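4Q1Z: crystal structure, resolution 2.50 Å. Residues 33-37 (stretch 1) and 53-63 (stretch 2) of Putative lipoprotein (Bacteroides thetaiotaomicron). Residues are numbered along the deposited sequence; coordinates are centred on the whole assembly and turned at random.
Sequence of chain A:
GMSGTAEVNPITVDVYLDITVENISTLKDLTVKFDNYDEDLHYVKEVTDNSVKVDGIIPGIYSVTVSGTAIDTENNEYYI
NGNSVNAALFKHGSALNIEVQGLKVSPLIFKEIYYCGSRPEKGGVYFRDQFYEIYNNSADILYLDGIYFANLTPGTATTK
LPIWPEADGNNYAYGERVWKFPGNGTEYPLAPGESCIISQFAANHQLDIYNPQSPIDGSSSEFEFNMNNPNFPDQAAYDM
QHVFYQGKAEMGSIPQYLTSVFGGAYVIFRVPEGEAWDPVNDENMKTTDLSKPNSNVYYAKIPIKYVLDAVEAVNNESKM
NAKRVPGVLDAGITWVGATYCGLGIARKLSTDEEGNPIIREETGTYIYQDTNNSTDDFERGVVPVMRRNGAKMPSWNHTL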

# COMPACT_ATOMS: atom_id res chain seq x y z
N LYS A 33 -16.68 -24.15 -4.24
CA LYS A 33 -17.30 -24.30 -5.55
C LYS A 33 -17.09 -25.75 -6.04
O LYS A 33 -16.00 -26.30 -5.85
CB LYS A 33 -16.71 -23.29 -6.57
CG LYS A 33 -17.08 -21.82 -6.37
CD LYS A 33 -16.22 -20.88 -7.26
CE LYS A 33 -16.49 -19.39 -7.05
NZ LYS A 33 -15.31 -18.52 -7.39
N PHE A 34 -18.14 -26.37 -6.63
CA PHE A 34 -18.11 -27.71 -7.22
C PHE A 34 -18.45 -27.62 -8.72
O PHE A 34 -19.63 -27.62 -9.06
CB PHE A 34 -19.11 -28.65 -6.52
CG PHE A 34 -18.81 -29.07 -5.11
CD1 PHE A 34 -19.07 -28.22 -4.04
CD2 PHE A 34 -18.38 -30.36 -4.83
CE1 PHE A 34 -18.87 -28.65 -2.73
CE2 PHE A 34 -18.16 -30.78 -3.52
CZ PHE A 34 -18.39 -29.92 -2.47
N ASP A 35 -17.43 -27.48 -9.60
CA ASP A 35 -17.63 -27.36 -11.06
C ASP A 35 -17.63 -28.75 -11.79
O ASP A 35 -17.14 -29.75 -11.24
CB ASP A 35 -16.57 -26.43 -11.68
N ASN A 36 -18.21 -28.81 -13.02
CA ASN A 36 -18.29 -30.00 -13.89
C ASN A 36 -18.66 -29.62 -15.35
O ASN A 36 -19.37 -28.63 -15.57
CB ASN A 36 -19.30 -31.01 -13.34
CG ASN A 36 -19.22 -32.37 -13.98
OD1 ASN A 36 -19.98 -32.71 -14.89
ND2 ASN A 36 -18.26 -33.17 -13.54
N TYR A 37 -18.20 -30.43 -16.33
CA TYR A 37 -18.49 -30.26 -17.76
C TYR A 37 -19.82 -30.92 -18.13
O TYR A 37 -20.55 -30.42 -18.98
CB TYR A 37 -17.36 -30.86 -18.62
N LYS A 53 -21.04 -29.40 5.42
CA LYS A 53 -21.84 -30.46 4.80
C LYS A 53 -22.50 -29.84 3.57
O LYS A 53 -23.08 -28.76 3.67
CB LYS A 53 -22.88 -31.04 5.77
N VAL A 54 -22.35 -30.49 2.41
CA VAL A 54 -22.92 -29.97 1.16
C VAL A 54 -24.04 -30.92 0.64
O VAL A 54 -23.74 -31.98 0.09
CB VAL A 54 -21.84 -29.70 0.08
CG1 VAL A 54 -22.39 -28.80 -1.01
CG2 VAL A 54 -20.58 -29.09 0.68
N ASP A 55 -25.32 -30.51 0.83
CA ASP A 55 -26.51 -31.27 0.40
C ASP A 55 -26.90 -30.97 -1.04
O ASP A 55 -26.46 -29.97 -1.62
CB ASP A 55 -27.73 -30.95 1.30
CG ASP A 55 -27.45 -30.76 2.78
OD1 ASP A 55 -26.99 -31.73 3.43
OD2 ASP A 55 -27.73 -29.66 3.30
N GLY A 56 -27.75 -31.84 -1.59
CA GLY A 56 -28.32 -31.70 -2.93
C GLY A 56 -27.40 -31.83 -4.12
O GLY A 56 -27.83 -31.56 -5.25
N ILE A 57 -26.14 -32.26 -3.90
CA ILE A 57 -25.18 -32.43 -5.00
C ILE A 57 -25.41 -33.81 -5.64
O ILE A 57 -25.36 -34.84 -4.96
CB ILE A 57 -23.70 -32.16 -4.59
CG1 ILE A 57 -22.72 -32.53 -5.72
CG2 ILE A 57 -23.30 -32.81 -3.25
CD1 ILE A 57 -21.50 -31.75 -5.74
N ILE A 58 -25.69 -33.81 -6.95
CA ILE A 58 -25.92 -35.03 -7.74
C ILE A 58 -24.57 -35.76 -7.95
O ILE A 58 -23.58 -35.09 -8.24
CB ILE A 58 -26.65 -34.71 -9.08
CG1 ILE A 58 -25.91 -33.66 -9.95
CG2 ILE A 58 -28.09 -34.27 -8.83
CD1 ILE A 58 -25.32 -34.23 -11.18
N PRO A 59 -24.49 -37.11 -7.76
CA PRO A 59 -23.18 -37.79 -7.87
C PRO A 59 -22.46 -37.63 -9.22
O PRO A 59 -23.09 -37.39 -10.26
CB PRO A 59 -23.53 -39.26 -7.61
CG PRO A 59 -24.75 -39.21 -6.77
CD PRO A 59 -25.54 -38.06 -7.35
N GLY A 60 -21.14 -37.75 -9.16
CA GLY A 60 -20.22 -37.62 -10.28
C GLY A 60 -18.82 -37.21 -9.85
O GLY A 60 -18.54 -37.15 -8.66
N ILE A 61 -17.94 -36.93 -10.83
CA ILE A 61 -16.58 -36.47 -10.50
C ILE A 61 -16.52 -34.96 -10.76
O ILE A 61 -16.82 -34.50 -11.87
CB ILE A 61 -15.41 -37.27 -11.16
CG1 ILE A 61 -15.39 -37.21 -12.70
CG2 ILE A 61 -15.37 -38.72 -10.65
CD1 ILE A 61 -14.24 -36.32 -13.24
N TYR A 62 -16.21 -34.18 -9.71
CA TYR A 62 -16.15 -32.72 -9.76
C TYR A 62 -14.78 -32.18 -9.43
O TYR A 62 -14.02 -32.82 -8.70
CB TYR A 62 -17.15 -32.11 -8.76
CG TYR A 62 -18.62 -32.35 -9.03
CD1 TYR A 62 -19.27 -33.46 -8.51
CD2 TYR A 62 -19.38 -31.41 -9.73
CE1 TYR A 62 -20.63 -33.67 -8.73
CE2 TYR A 62 -20.74 -31.61 -9.96
CZ TYR A 62 -21.36 -32.74 -9.45
OH TYR A 62 -22.71 -32.94 -9.66
N SER A 63 -14.47 -30.96 -9.91
CA SER A 63 -13.26 -30.23 -9.56
C SER A 63 -13.69 -29.22 -8.47
O SER A 63 -14.46 -28.30 -8.75
CB SER A 63 -12.61 -29.57 -10.77
OG SER A 63 -11.31 -30.09 -11.00

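The backbone pairing between these stretches rests on a single antiparallel bridge, Asp 35 with Ser 63, although the strands that carry it run far from antiparallel: the N-to-C directions of 33-35 and 60-63 differ by 122°, with the axes approaching to 5.1 Å. At the bridge the CA atoms of Asp 35 and Ser 63 lie 5.4 Å apart, and two hydrogen bonds close the ring. Asp 35 N donates to Ser 63 O at 3.2 Å with an N-H...O angle of 156°, and Ser 63 N donates to Asp 35 O, also at 3.2 Å, with an angle of 155°. Near-equal lengths and angles mark a symmetric pair. The side chains of both residues leave on the same face of the sheet; that of Asp 35 is modelled only to CB, so its carboxylate cannot be placed.

Phe 34 supplies most of the apolar contact. Its ring, with chi1 at -70° (m), reaches residues on either side, in sequence, of the corner at Gly 56: CD2 lies 3.5 Å from Ile 57 CD1, and CE1 lies 3.8 Å from Val 54 CG2. Both aliphatic groups approach the ring obliquely. All three residues are buried, so the contact withdraws hydrocarbon from solvent. The chain turns a corner at Gly 56, whose positive phi of 68° suits glycine.

Tyr 62 meets stretch 1 through ring atom CD2. Its CD2 lies 3.2 Å from Asp 35 O, which sits at the ring edge near its plane, and 3.6 Å from Asn 36 CB. Its hydroxyl donates to Ile 58 O, with 2.7 Å between Tyr 62 OH and that oxygen, tying the ring's far end to its own stretch. Beyond the bridge, the CA-to-CB bond of Asn 36 points toward stretch 2, and Asn 36 ND2 lies 2.6 Å from Ile 61 O.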